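Exo-poly-alpha-D-galacturonosidase (Thermotoga maritima, PDB 3JUR) probably hydrolyses polygalacturonic acid, the backbone of pectin, from its chain ends as a heat-adapted exopolygalacturonase of the beta-helical glycoside hydrolase family 28. Local coordinates at residues K168-R173 and R180-G185; R227-S232 and D239-E244; I358-D363 and E396-K401. All coordinates share one frame; numbering follows the deposited sequence.

Interaction 1: K168-R173 and R180-G185; sequences KEMAER and RVFGKG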
ATOM      1  N   LYS D 168       9.905 -31.111 -39.545  1.00 26.07           N
ATOM      2  CA  LYS D 168      10.053 -31.633 -38.182  1.00 26.62           C
ATOM      3  C   LYS D 168      10.313 -33.138 -38.194  1.00 26.80           C
ATOM      4  O   LYS D 168      11.202 -33.628 -37.496  1.00 26.43           O
ATOM      5  CB  LYS D 168       8.818 -31.314 -37.335  1.00 26.61           C
ATOM      6  CG  LYS D 168       8.685 -29.839 -36.951  1.00 27.70           C
ATOM      7  CD  LYS D 168       7.362 -29.582 -36.236  1.00 28.75           C
ATOM      8  CE  LYS D 168       7.255 -28.139 -35.759  1.00 29.42           C
ATOM      9  NZ  LYS D 168       5.838 -27.761 -35.485  1.00 29.33           N
ATOM     10  N   GLU D 169       9.541 -33.856 -39.007  1.00 27.42           N
ATOM     11  CA  GLU D 169       9.700 -35.306 -39.153  1.00 28.29           C
ATOM     12  C   GLU D 169      11.081 -35.706 -39.669  1.00 28.43           C
ATOM     13  O   GLU D 169      11.675 -36.657 -39.166  1.00 28.32           O
ATOM     14  CB  GLU D 169       8.590 -35.887 -40.027  1.00 28.34           C
ATOM     15  CG  GLU D 169       7.381 -36.336 -39.220  1.00 29.93           C
ATOM     16  CD  GLU D 169       6.089 -36.345 -40.021  1.00 32.22           C
ATOM     17  OE1 GLU D 169       6.073 -36.894 -41.145  1.00 32.62           O
ATOM     18  OE2 GLU D 169       5.080 -35.808 -39.512  1.00 33.93           O
ATOM     19  N   MET D 170      11.591 -34.960 -40.648  1.00 29.07           N
ATOM     20  CA  MET D 170      12.941 -35.170 -41.179  1.00 29.65           C
ATOM     21  C   MET D 170      14.006 -35.006 -40.095  1.00 29.90           C
ATOM     22  O   MET D 170      14.907 -35.834 -39.980  1.00 30.29           O
ATOM     23  CB  MET D 170      13.227 -34.211 -42.335  1.00 29.66           C
ATOM     24  CG  MET D 170      12.508 -34.540 -43.627  1.00 30.34           C
ATOM     25  SD  MET D 170      12.527 -33.137 -44.770  1.00 32.34           S
ATOM     26  CE  MET D 170      12.028 -33.960 -46.289  1.00 31.01           C
ATOM     27  N   ALA D 171      13.895 -33.943 -39.301  1.00 30.21           N
ATOM     28  CA  ALA D 171      14.838 -33.696 -38.215  1.00 30.49           C
ATOM     29  C   ALA D 171      14.800 -34.831 -37.194  1.00 30.85           C
ATOM     30  O   ALA D 171      15.852 -35.304 -36.750  1.00 30.93           O
ATOM     31  CB  ALA D 171      14.558 -32.359 -37.556  1.00 30.41           C
ATOM     32  N   GLU D 172      13.594 -35.282 -36.847  1.00 31.18           N
ATOM     33  CA  GLU D 172      13.423 -36.432 -35.954  1.00 31.70           C
ATOM     34  C   GLU D 172      14.154 -37.690 -36.433  1.00 31.81           C
ATOM     35  O   GLU D 172      14.784 -38.373 -35.623  1.00 31.87           O
ATOM     36  CB  GLU D 172      11.942 -36.745 -35.717  1.00 31.70           C
ATOM     37  CG  GLU D 172      11.449 -36.417 -34.313  1.00 32.84           C
ATOM     38  CD  GLU D 172      12.265 -37.095 -33.210  1.00 33.50           C
ATOM     39  OE1 GLU D 172      12.744 -36.383 -32.301  1.00 33.73           O
ATOM     40  OE2 GLU D 172      12.440 -38.330 -33.255  1.00 33.65           O
ATOM     41  N   ARG D 173      14.066 -37.979 -37.737  1.00 31.97           N
ATOM     42  CA  ARG D 173      14.730 -39.143 -38.353  1.00 32.27           C
ATOM     43  C   ARG D 173      16.237 -39.081 -38.165  1.00 31.92           C
ATOM     44  O   ARG D 173      16.876 -40.080 -37.841  1.00 32.05           O
ATOM     45  CB  ARG D 173      14.465 -39.214 -39.866  1.00 32.48           C
ATOM     46  CG  ARG D 173      13.017 -39.209 -40.314  1.00 34.09           C
ATOM     47  CD  ARG D 173      12.439 -40.614 -40.439  1.00 37.24           C
ATOM     48  NE  ARG D 173      11.079 -40.603 -40.980  1.00 39.22           N
ATOM     49  CZ  ARG D 173      10.003 -40.147 -40.333  1.00 40.51           C
ATOM     50  NH1 ARG D 173      10.104 -39.642 -39.105  1.00 40.65           N
ATOM     51  NH2 ARG D 173       8.815 -40.186 -40.923  1.00 41.13           N
ATOM     52  N   ARG D 180      17.414 -32.093 -46.871  1.00 25.82           N
ATOM     53  CA  ARG D 180      16.216 -31.354 -46.488  1.00 25.27           C
ATOM     54  C   ARG D 180      16.027 -30.180 -47.440  1.00 25.13           C
ATOM     55  O   ARG D 180      16.269 -29.024 -47.077  1.00 25.32           O
ATOM     56  CB  ARG D 180      16.326 -30.854 -45.045  1.00 25.09           C
ATOM     57  CG  ARG D 180      16.542 -31.937 -44.011  1.00 24.24           C
ATOM     58  CD  ARG D 180      16.588 -31.336 -42.620  1.00 22.61           C
ATOM     59  NE  ARG D 180      17.225 -32.230 -41.659  1.00 21.46           N
ATOM     60  CZ  ARG D 180      17.683 -31.850 -40.469  1.00 22.06           C
ATOM     61  NH1 ARG D 180      17.582 -30.582 -40.082  1.00 21.53           N
ATOM     62  NH2 ARG D 180      18.246 -32.740 -39.662  1.00 20.92           N
ATOM     63  N   VAL D 181      15.591 -30.486 -48.656  1.00 24.92           N
ATOM     64  CA  VAL D 181      15.506 -29.489 -49.721  1.00 24.80           C
ATOM     65  C   VAL D 181      14.064 -29.033 -49.930  1.00 24.55           C
ATOM     66  O   VAL D 181      13.180 -29.845 -50.210  1.00 25.01           O
ATOM     67  CB  VAL D 181      16.108 -30.024 -51.052  1.00 24.64           C
ATOM     68  CG1 VAL D 181      16.042 -28.966 -52.158  1.00 24.53           C
ATOM     69  CG2 VAL D 181      17.544 -30.485 -50.840  1.00 24.79           C
ATOM     70  N   PHE D 182      13.841 -27.730 -49.791  1.00 24.06           N
ATOM     71  CA  PHE D 182      12.515 -27.148 -49.989  1.00 23.72           C
ATOM     72  C   PHE D 182      12.539 -26.145 -51.146  1.00 23.31           C
ATOM     73  O   PHE D 182      12.795 -26.534 -52.283  1.00 23.40           O
ATOM     74  CB  PHE D 182      11.974 -26.563 -48.668  1.00 23.54           C
ATOM     75  CG  PHE D 182      11.665 -27.616 -47.635  1.00 23.95           C
ATOM     76  CD1 PHE D 182      10.361 -28.063 -47.447  1.00 24.29           C
ATOM     77  CD2 PHE D 182      12.683 -28.199 -46.884  1.00 23.39           C
ATOM     78  CE1 PHE D 182      10.074 -29.060 -46.513  1.00 23.99           C
ATOM     79  CE2 PHE D 182      12.404 -29.196 -45.950  1.00 23.71           C
ATOM     80  CZ  PHE D 182      11.096 -29.625 -45.764  1.00 23.69           C
ATOM     81  N   GLY D 183      12.284 -24.870 -50.872  1.00 22.97           N
ATOM     82  CA  GLY D 183      12.261 -23.866 -51.933  1.00 22.60           C
ATOM     83  C   GLY D 183      11.069 -24.025 -52.854  1.00 22.48           C
ATOM     84  O   GLY D 183       9.924 -24.033 -52.393  1.00 22.21           O
ATOM     85  N   LYS D 184      11.351 -24.164 -54.153  1.00 22.43           N
ATOM     86  CA  LYS D 184      10.338 -24.249 -55.215  1.00 22.42           C
ATOM     87  C   LYS D 184       9.330 -25.369 -54.957  1.00 22.29           C
ATOM     88  O   LYS D 184       9.710 -26.527 -54.743  1.00 22.08           O
ATOM     89  CB  LYS D 184      11.018 -24.447 -56.581  1.00 22.39           C
ATOM     90  CG  LYS D 184      10.161 -24.119 -57.800  1.00 22.91           C
ATOM     91  CD  LYS D 184      10.853 -24.584 -59.084  1.00 23.58           C
ATOM     92  CE  LYS D 184      10.353 -23.843 -60.319  1.00 24.55           C
ATOM     93  NZ  LYS D 184       9.009 -24.273 -60.790  1.00 24.35           N
ATOM     94  N   GLY D 185       8.048 -25.012 -54.978  1.00 22.36           N
ATOM     95  CA  GLY D 185       6.964 -25.963 -54.714  1.00 22.44           C
ATOM     96  C   GLY D 185       6.658 -26.124 -53.230  1.00 22.45           C
ATOM     97  O   GLY D 185       5.797 -26.916 -52.850  1.00 22.47           O
TER

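Interaction 2: R227-S232 and D239-E244; sequences RNIEIS and DGIDPE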
ATOM      1  N   ARG D 227      22.872  -2.055 -33.520  1.00 25.18           N
ATOM      2  CA  ARG D 227      22.809  -0.805 -32.792  1.00 25.86           C
ATOM      3  C   ARG D 227      22.184   0.286 -33.649  1.00 25.90           C
ATOM      4  O   ARG D 227      22.425   0.346 -34.854  1.00 25.89           O
ATOM      5  CB  ARG D 227      24.225  -0.458 -32.289  1.00 26.32           C
ATOM      6  CG  ARG D 227      24.759   0.907 -32.624  1.00 27.98           C
ATOM      7  CD  ARG D 227      26.088   0.805 -33.384  1.00 31.82           C
ATOM      8  NE  ARG D 227      27.223   0.396 -32.555  1.00 33.52           N
ATOM      9  CZ  ARG D 227      28.506   0.513 -32.908  1.00 33.14           C
ATOM     10  NH1 ARG D 227      28.854   1.036 -34.082  1.00 33.49           N
ATOM     11  NH2 ARG D 227      29.451   0.110 -32.077  1.00 32.29           N
ATOM     12  N   ASN D 228      21.361   1.119 -33.017  1.00 25.86           N
ATOM     13  CA  ASN D 228      20.704   2.258 -33.673  1.00 26.71           C
ATOM     14  C   ASN D 228      19.947   1.934 -34.969  1.00 26.02           C
ATOM     15  O   ASN D 228      19.938   2.728 -35.910  1.00 26.01           O
ATOM     16  CB  ASN D 228      21.687   3.429 -33.871  1.00 27.14           C
ATOM     17  CG  ASN D 228      22.201   3.982 -32.552  1.00 30.04           C
ATOM     18  OD1 ASN D 228      23.298   3.628 -32.105  1.00 34.18           O
ATOM     19  ND2 ASN D 228      21.399   4.828 -31.902  1.00 31.94           N
ATOM     20  N   ILE D 229      19.303   0.772 -34.997  1.00 25.78           N
ATOM     21  CA  ILE D 229      18.425   0.414 -36.107  1.00 25.87           C
ATOM     22  C   ILE D 229      16.953   0.578 -35.720  1.00 26.01           C
ATOM     23  O   ILE D 229      16.613   0.645 -34.537  1.00 25.64           O
ATOM     24  CB  ILE D 229      18.670  -1.032 -36.618  1.00 25.82           C
ATOM     25  CG1 ILE D 229      18.241  -2.064 -35.574  1.00 26.06           C
ATOM     26  CG2 ILE D 229      20.123  -1.229 -37.040  1.00 24.98           C
ATOM     27  CD1 ILE D 229      17.682  -3.313 -36.170  1.00 26.36           C
ATOM     28  N   GLU D 230      16.088   0.660 -36.726  1.00 26.39           N
ATOM     29  CA  GLU D 230      14.661   0.621 -36.488  1.00 26.57           C
ATOM     30  C   GLU D 230      14.005  -0.530 -37.233  1.00 26.59           C
ATOM     31  O   GLU D 230      14.153  -0.649 -38.450  1.00 26.36           O
ATOM     32  CB  GLU D 230      13.985   1.938 -36.867  1.00 26.86           C
ATOM     33  CG  GLU D 230      12.491   1.922 -36.525  1.00 28.12           C
ATOM     34  CD  GLU D 230      11.736   3.172 -36.929  1.00 30.27           C
ATOM     35  OE1 GLU D 230      12.363   4.152 -37.383  1.00 32.03           O
ATOM     36  OE2 GLU D 230      10.498   3.173 -36.769  1.00 30.89           O
ATOM     37  N   ILE D 231      13.295  -1.376 -36.486  1.00 26.25           N
ATOM     38  CA  ILE D 231      12.418  -2.386 -37.068  1.00 26.29           C
ATOM     39  C   ILE D 231      10.991  -1.868 -37.011  1.00 26.29           C
ATOM     40  O   ILE D 231      10.500  -1.480 -35.941  1.00 26.02           O
ATOM     41  CB  ILE D 231      12.455  -3.733 -36.292  1.00 26.58           C
ATOM     42  CG1 ILE D 231      13.886  -4.279 -36.152  1.00 26.60           C
ATOM     43  CG2 ILE D 231      11.513  -4.759 -36.943  1.00 26.50           C
ATOM     44  CD1 ILE D 231      14.510  -4.715 -37.429  1.00 27.00           C
ATOM     45  N   SER D 232      10.330  -1.877 -38.163  1.00 26.10           N
ATOM     46  CA  SER D 232       8.928  -1.509 -38.258  1.00 26.17           C
ATOM     47  C   SER D 232       8.232  -2.432 -39.257  1.00 25.89           C
ATOM     48  O   SER D 232       8.145  -2.124 -40.445  1.00 26.38           O
ATOM     49  CB  SER D 232       8.789  -0.049 -38.672  1.00 26.12           C
ATOM     50  OG  SER D 232       7.428   0.303 -38.789  1.00 27.53           O
ATOM     51  N   ASP D 239       9.364 -11.231 -36.215  1.00 25.88           N
ATOM     52  CA  ASP D 239      10.285 -11.046 -35.099  1.00 25.95           C
ATOM     53  C   ASP D 239      11.303  -9.974 -35.480  1.00 26.06           C
ATOM     54  O   ASP D 239      11.730  -9.904 -36.637  1.00 26.18           O
ATOM     55  CB  ASP D 239      11.047 -12.342 -34.790  1.00 26.46           C
ATOM     56  CG  ASP D 239      10.143 -13.503 -34.362  1.00 27.73           C
ATOM     57  OD1 ASP D 239       8.907 -13.433 -34.517  1.00 29.36           O
ATOM     58  OD2 ASP D 239      10.697 -14.509 -33.869  1.00 27.61           O
ATOM     59  N   GLY D 240      11.716  -9.159 -34.512  1.00 25.81           N
ATOM     60  CA  GLY D 240      12.695  -8.098 -34.764  1.00 25.27           C
ATOM     61  C   GLY D 240      14.098  -8.659 -34.893  1.00 25.19           C
ATOM     62  O   GLY D 240      14.690  -8.657 -35.978  1.00 25.23           O
ATOM     63  N   ILE D 241      14.632  -9.142 -33.777  1.00 25.09           N
ATOM     64  CA  ILE D 241      15.960  -9.740 -33.750  1.00 24.90           C
ATOM     65  C   ILE D 241      15.911 -11.100 -33.047  1.00 25.18           C
ATOM     66  O   ILE D 241      15.462 -11.194 -31.889  1.00 24.71           O
ATOM     67  CB  ILE D 241      17.006  -8.820 -33.066  1.00 24.98           C
ATOM     68  CG1 ILE D 241      17.048  -7.442 -33.747  1.00 24.94           C
ATOM     69  CG2 ILE D 241      18.387  -9.481 -33.093  1.00 24.69           C
ATOM     70  CD1 ILE D 241      17.857  -6.399 -32.996  1.00 25.19           C
ATOM     71  N   ASP D 242      16.386 -12.129 -33.762  1.00 24.75           N
ATOM     72  CA  ASP D 242      16.430 -13.512 -33.288  1.00 25.07           C
ATOM     73  C   ASP D 242      17.852 -14.067 -33.180  1.00 25.12           C
ATOM     74  O   ASP D 242      18.303 -14.766 -34.089  1.00 25.64           O
ATOM     75  CB  ASP D 242      15.660 -14.427 -34.239  1.00 25.01           C
ATOM     76  CG  ASP D 242      14.236 -14.006 -34.427  1.00 25.65           C
ATOM     77  OD1 ASP D 242      13.358 -14.707 -33.881  1.00 26.16           O
ATOM     78  OD2 ASP D 242      13.996 -12.987 -35.120  1.00 26.75           O
ATOM     79  N   PRO D 243      18.568 -13.767 -32.082  1.00 25.21           N
ATOM     80  CA  PRO D 243      19.886 -14.388 -31.918  1.00 24.94           C
ATOM     81  C   PRO D 243      19.736 -15.895 -31.679  1.00 25.03           C
ATOM     82  O   PRO D 243      19.187 -16.310 -30.639  1.00 24.93           O
ATOM     83  CB  PRO D 243      20.444 -13.709 -30.652  1.00 24.63           C
ATOM     84  CG  PRO D 243      19.604 -12.491 -30.454  1.00 25.21           C
ATOM     85  CD  PRO D 243      18.251 -12.852 -30.973  1.00 24.85           C
ATOM     86  N   GLU D 244      20.211 -16.699 -32.631  1.00 24.61           N
ATOM     87  CA  GLU D 244      20.059 -18.147 -32.561  1.00 24.52           C
ATOM     88  C   GLU D 244      21.403 -18.877 -32.508  1.00 24.53           C
ATOM     89  O   GLU D 244      22.161 -18.861 -33.480  1.00 24.77           O
ATOM     90  CB  GLU D 244      19.183 -18.663 -33.716  1.00 24.55           C
ATOM     91  CG  GLU D 244      18.841 -20.141 -33.592  1.00 24.11           C
ATOM     92  CD  GLU D 244      17.577 -20.554 -34.324  1.00 26.38           C
ATOM     93  OE1 GLU D 244      17.026 -21.609 -33.939  1.00 27.77           O
ATOM     94  OE2 GLU D 244      17.128 -19.854 -35.272  1.00 26.31           O
TER

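Interaction 3: I358-D363 and E396-K401; sequences INLRYD and ENDYVK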
ATOM      1  N   ILE D 358       6.389 -17.017 -17.764  1.00 22.57           N
ATOM      2  CA  ILE D 358       7.221 -18.209 -17.929  1.00 22.84           C
ATOM      3  C   ILE D 358       6.297 -19.392 -18.146  1.00 23.04           C
ATOM      4  O   ILE D 358       5.447 -19.694 -17.298  1.00 23.15           O
ATOM      5  CB  ILE D 358       8.176 -18.454 -16.737  1.00 22.89           C
ATOM      6  CG1 ILE D 358       9.029 -17.207 -16.473  1.00 22.61           C
ATOM      7  CG2 ILE D 358       9.074 -19.685 -17.007  1.00 22.54           C
ATOM      8  CD1 ILE D 358       9.959 -17.328 -15.275  1.00 22.62           C
ATOM      9  N   ASN D 359       6.444 -20.031 -19.302  1.00 22.96           N
ATOM     10  CA  ASN D 359       5.523 -21.083 -19.736  1.00 22.95           C
ATOM     11  C   ASN D 359       6.266 -22.334 -20.205  1.00 22.84           C
ATOM     12  O   ASN D 359       7.057 -22.275 -21.167  1.00 22.04           O
ATOM     13  CB  ASN D 359       4.617 -20.547 -20.852  1.00 23.10           C
ATOM     14  CG  ASN D 359       3.546 -21.541 -21.274  1.00 24.52           C
ATOM     15  OD1 ASN D 359       3.283 -22.533 -20.582  1.00 25.61           O
ATOM     16  ND2 ASN D 359       2.920 -21.280 -22.418  1.00 25.30           N
ATOM     17  N   LEU D 360       6.022 -23.456 -19.524  1.00 22.38           N
ATOM     18  CA  LEU D 360       6.649 -24.720 -19.914  1.00 22.76           C
ATOM     19  C   LEU D 360       5.675 -25.638 -20.650  1.00 23.24           C
ATOM     20  O   LEU D 360       5.941 -26.832 -20.804  1.00 23.16           O
ATOM     21  CB  LEU D 360       7.284 -25.435 -18.714  1.00 22.40           C
ATOM     22  CG  LEU D 360       8.702 -25.039 -18.300  1.00 21.99           C
ATOM     23  CD1 LEU D 360       8.780 -23.600 -17.782  1.00 19.70           C
ATOM     24  CD2 LEU D 360       9.234 -26.026 -17.261  1.00 20.85           C
ATOM     25  N   ARG D 361       4.566 -25.065 -21.116  1.00 24.17           N
ATOM     26  CA  ARG D 361       3.538 -25.803 -21.856  1.00 25.29           C
ATOM     27  C   ARG D 361       3.288 -25.203 -23.240  1.00 25.43           C
ATOM     28  O   ARG D 361       2.168 -25.250 -23.745  1.00 25.33           O
ATOM     29  CB  ARG D 361       2.223 -25.822 -21.078  1.00 25.53           C
ATOM     30  CG  ARG D 361       2.275 -26.574 -19.774  1.00 27.71           C
ATOM     31  CD  ARG D 361       1.197 -26.064 -18.854  1.00 32.13           C
ATOM     32  NE  ARG D 361       1.620 -26.131 -17.459  1.00 35.48           N
ATOM     33  CZ  ARG D 361       0.877 -25.745 -16.426  1.00 36.25           C
ATOM     34  NH1 ARG D 361      -0.343 -25.252 -16.623  1.00 37.16           N
ATOM     35  NH2 ARG D 361       1.357 -25.857 -15.191  1.00 35.70           N
ATOM     36  N   TYR D 362       4.333 -24.648 -23.842  1.00 25.92           N
ATOM     37  CA  TYR D 362       4.241 -24.002 -25.146  1.00 26.63           C
ATOM     38  C   TYR D 362       3.641 -24.904 -26.231  1.00 26.88           C
ATOM     39  O   TYR D 362       4.079 -26.047 -26.403  1.00 26.75           O
ATOM     40  CB  TYR D 362       5.619 -23.515 -25.582  1.00 26.61           C
ATOM     41  CG  TYR D 362       5.580 -22.700 -26.840  1.00 27.45           C
ATOM     42  CD1 TYR D 362       5.124 -21.381 -26.819  1.00 27.85           C
ATOM     43  CD2 TYR D 362       5.982 -23.246 -28.058  1.00 27.97           C
ATOM     44  CE1 TYR D 362       5.071 -20.627 -27.973  1.00 28.65           C
ATOM     45  CE2 TYR D 362       5.940 -22.490 -29.222  1.00 28.73           C
ATOM     46  CZ  TYR D 362       5.488 -21.181 -29.166  1.00 28.17           C
ATOM     47  OH  TYR D 362       5.443 -20.422 -30.306  1.00 30.35           O
ATOM     48  N   ASP D 363       2.654 -24.368 -26.955  1.00 27.60           N
ATOM     49  CA  ASP D 363       1.882 -25.092 -27.999  1.00 28.63           C
ATOM     50  C   ASP D 363       1.142 -26.342 -27.494  1.00 28.86           C
ATOM     51  O   ASP D 363       0.650 -27.139 -28.296  1.00 29.13           O
ATOM     52  CB  ASP D 363       2.753 -25.464 -29.219  1.00 28.99           C
ATOM     53  CG  ASP D 363       2.987 -24.293 -30.178  1.00 30.87           C
ATOM     54  OD1 ASP D 363       2.441 -23.194 -29.961  1.00 33.22           O
ATOM     55  OD2 ASP D 363       3.729 -24.480 -31.165  1.00 33.05           O
ATOM     56  N   GLU D 396       4.529 -30.684 -13.327  1.00 22.10           N
ATOM     57  CA  GLU D 396       4.519 -31.494 -12.104  1.00 22.81           C
ATOM     58  C   GLU D 396       5.866 -32.195 -11.820  1.00 22.42           C
ATOM     59  O   GLU D 396       6.318 -32.252 -10.673  1.00 22.72           O
ATOM     60  CB  GLU D 396       3.359 -32.507 -12.155  1.00 23.27           C
ATOM     61  CG  GLU D 396       3.310 -33.481 -10.991  1.00 26.10           C
ATOM     62  CD  GLU D 396       1.903 -33.984 -10.663  1.00 30.12           C
ATOM     63  OE1 GLU D 396       0.983 -33.871 -11.517  1.00 31.45           O
ATOM     64  OE2 GLU D 396       1.724 -34.500  -9.535  1.00 30.50           O
ATOM     65  N   ASN D 397       6.503 -32.707 -12.869  1.00 21.85           N
ATOM     66  CA  ASN D 397       7.835 -33.307 -12.772  1.00 21.51           C
ATOM     67  C   ASN D 397       8.990 -32.372 -13.203  1.00 21.38           C
ATOM     68  O   ASN D 397      10.103 -32.832 -13.472  1.00 21.47           O
ATOM     69  CB  ASN D 397       7.869 -34.604 -13.597  1.00 21.51           C
ATOM     70  CG  ASN D 397       7.532 -34.377 -15.067  1.00 21.37           C
ATOM     71  OD1 ASN D 397       7.188 -33.260 -15.488  1.00 21.14           O
ATOM     72  ND2 ASN D 397       7.630 -35.435 -15.855  1.00 20.48           N
ATOM     73  N   ASP D 398       8.728 -31.069 -13.267  1.00 20.96           N
ATOM     74  CA  ASP D 398       9.722 -30.097 -13.723  1.00 20.96           C
ATOM     75  C   ASP D 398       9.305 -28.683 -13.293  1.00 20.61           C
ATOM     76  O   ASP D 398       8.780 -27.907 -14.086  1.00 20.78           O
ATOM     77  CB  ASP D 398       9.898 -30.195 -15.251  1.00 20.94           C
ATOM     78  CG  ASP D 398      11.066 -29.376 -15.778  1.00 22.15           C
ATOM     79  OD1 ASP D 398      11.905 -28.888 -14.986  1.00 22.93           O
ATOM     80  OD2 ASP D 398      11.143 -29.219 -17.015  1.00 22.54           O
ATOM     81  N   TYR D 399       9.518 -28.370 -12.021  1.00 20.01           N
ATOM     82  CA  TYR D 399       9.231 -27.043 -11.493  1.00 19.65           C
ATOM     83  C   TYR D 399      10.105 -25.977 -12.143  1.00 19.47           C
ATOM     84  O   TYR D 399      11.272 -26.232 -12.441  1.00 19.25           O
ATOM     85  CB  TYR D 399       9.492 -27.012  -9.987  1.00 19.39           C
ATOM     86  CG  TYR D 399       8.311 -27.362  -9.099  1.00 19.43           C
ATOM     87  CD1 TYR D 399       7.558 -28.521  -9.311  1.00 19.35           C
ATOM     88  CD2 TYR D 399       7.980 -26.556  -8.017  1.00 18.86           C
ATOM     89  CE1 TYR D 399       6.487 -28.851  -8.472  1.00 19.94           C
ATOM     90  CE2 TYR D 399       6.911 -26.881  -7.172  1.00 19.73           C
ATOM     91  CZ  TYR D 399       6.176 -28.021  -7.409  1.00 19.40           C
ATOM     92  OH  TYR D 399       5.125 -28.330  -6.585  1.00 21.31           O
ATOM     93  N   VAL D 400       9.533 -24.789 -12.346  1.00 19.48           N
ATOM     94  CA  VAL D 400      10.307 -23.570 -12.577  1.00 20.08           C
ATOM     95  C   VAL D 400      10.999 -23.210 -11.244  1.00 20.82           C
ATOM     96  O   VAL D 400      10.349 -23.142 -10.189  1.00 20.07           O
ATOM     97  CB  VAL D 400       9.398 -22.416 -13.064  1.00 20.21           C
ATOM     98  CG1 VAL D 400      10.202 -21.147 -13.336  1.00 20.24           C
ATOM     99  CG2 VAL D 400       8.670 -22.808 -14.338  1.00 20.17           C
ATOM    100  N   LYS D 401      12.317 -23.027 -11.283  1.00 21.53           N
ATOM    101  CA  LYS D 401      13.094 -22.855 -10.054  1.00 22.66           C
ATOM    102  C   LYS D 401      13.807 -21.517 -10.000  1.00 23.28           C
ATOM    103  O   LYS D 401      14.194 -20.961 -11.040  1.00 22.77           O
ATOM    104  CB  LYS D 401      14.129 -23.979  -9.902  1.00 22.68           C
ATOM    105  CG  LYS D 401      13.539 -25.374  -9.724  1.00 24.43           C
ATOM    106  CD  LYS D 401      14.564 -26.435 -10.115  1.00 27.84           C
ATOM    107  CE  LYS D 401      14.023 -27.867  -9.984  1.00 29.77           C
ATOM    108  NZ  LYS D 401      13.137 -28.269 -11.123  1.00 30.70           N
TER

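Interaction 1: K168-R173 and R180-G185
Met170 reaches off the last turn of helix 161-173 and sets its sulfur against the ring of Phe182, which comes to meet it from the opposite direction. SD lies 3.9 Å from Phe182 CZ, at the far end of the ring, and 5.0 Å from the ring centroid. Seen from that centroid the sulfur is 68° off the ring normal, an oblique Met-aromatic contact. The methionine gets there because its chain runs extended beyond CG, with chi2 164° and chi3 166°. Arg180 makes the second close-packed point. Its extended chain passes the sulfur, with Met170 SD 4.3 Å from Arg180 CG, and lays one face of the guanidinium on the helix backbone at Ala171. There Arg180 NH2 is 3.8 Å from Ala171 CA, toward the rim of the planar group.

The packing is close along this line and slackens at its flanks. Glu172 on the helix and Val181 on the loop both start away from the partner segment and are exposed, and the end of Arg173 also leads away from the loop. Strand 108-112 runs alongside the loop, with backbone hydrogen bonds joining Tyr111 to Arg180 and Phe182, while His186 meets Phe182 edge-to-face.

No hydrogen bond crosses between helix and loop. The buried guanidinium is satisfied elsewhere, by a salt bridge from NH1 to Asp272 and by the carbonyls of Glu109 and Thr175. Arg180 therefore probably stays charged, held in direction by those oxygens, while its flat face packs on Ala171 and its CG on the Met170 sulfur, beside the separate sulfur-aromatic contact of Met170 with Phe182.

Interaction 2: R227-S232 and D239-E244
Ile231 and Gly240 face each other across the inside of a parallel beta-helix, the right-handed coil that family 28 glycoside hydrolases share, with Ile241 packed in next to them. Their CA atoms, Ile231 CA and Gly240 CA, are 6.2 Å apart. Only the isoleucine has a side chain to bring, and it presents its fork: CG2 and CG1 of Ile231 both lie about 4.2 Å from Gly240 CA. A chi1 of -55°, with CG2 anti to the backbone N and CG1 beside it, turns both gamma branches toward the glycine.

Ile241 works differently. Its CB does not head for strand 224-233, yet the extended end of its chain (chi2 170°) brings CD1 back toward that strand. The residue it finds there is Ile229, two positions before Ile231 and pointing into the same interior.

All four touching residues are buried, and no hydrogen bond joins the two segments. Neighbouring strands add to the filling: Phe256 touches both Ile231 and Ile241, and Ile216 touches both Ile229 and Ile241. The edges of strand 224-233 are occupied by its parallel neighbours, with backbone bonds from Glu230 to Val206 and Ile208 and from Ile229 to Arg255. Where the delta methyls of the other two isoleucines meet, Ile229 CD1 is 4.4 Å from Ile241 CD1.

Interaction 3: I358-D363 and E396-K401
One methyl of Leu360 rests against two oxygens of Asp398, its backbone O and its carboxylate OD2, each 3.7 Å from Leu360 CD2, the two side chains crossing at about a right angle. The other methyl finds apolar company, and closely, with Leu360 CD1 at 3.5 Å from Val400 CG2. The leucine torsions, chi1 -85° with chi2 66°, are outside the two common leucine conformations and set CD1 toward Val400 and CD2 toward Asp398.

Val400 takes a second neighbour beside the first. Ile358 CG2 approaches its CG1 at 4.1 Å and is equally near its CG2, so the valine's two methyls straddle the isoleucine branch while one of them also meets the leucine.

These residues look into the interior of a parallel beta-helix. Strand 357-359 runs beside strand 388-393 of the following coil, and Val400 opens strand 400-406, which comes next in the chain, on another face of the helix. Ile392 touches Ile358 and Val400 alike, and Val373 packs on both Ile358 and Leu360.

Past strand 357-359 the chain bends through an Asx turn: Asn359 OD1 accepts from Arg361 N at 2.9 Å, with an N-H...O angle of 152° and the donor well above the carbonyl plane. Arg361 then sends its guanidinium to Glu420, in a salt bridge through NH2, and to the carbonyl of Gly394. On the other segment Lys401 curls back, its NZ donating to Tyr399 O at 3.1 Å.

Following the chain from the N terminus, interaction 1 comes first and closes a six-residue loop just after helix 161-173, where that helix and the strand 108-112 region lie outside the main stack of coils. Interaction 2 also bridges six residues, within a single coil, where the chain leaves strand 224-233 and heads for strand 249-252. Interaction 3 spans 32 residues, half of them strand, and so joins two faces of the beta-helix more than one turn of chain apart, at strands 357-359 and 400-406. The three follow in series; none nests or crosses. Their centres stand 27 to 29 Å apart, though interactions 1 and 3 approach to about 6 Å between nearest atoms without touching.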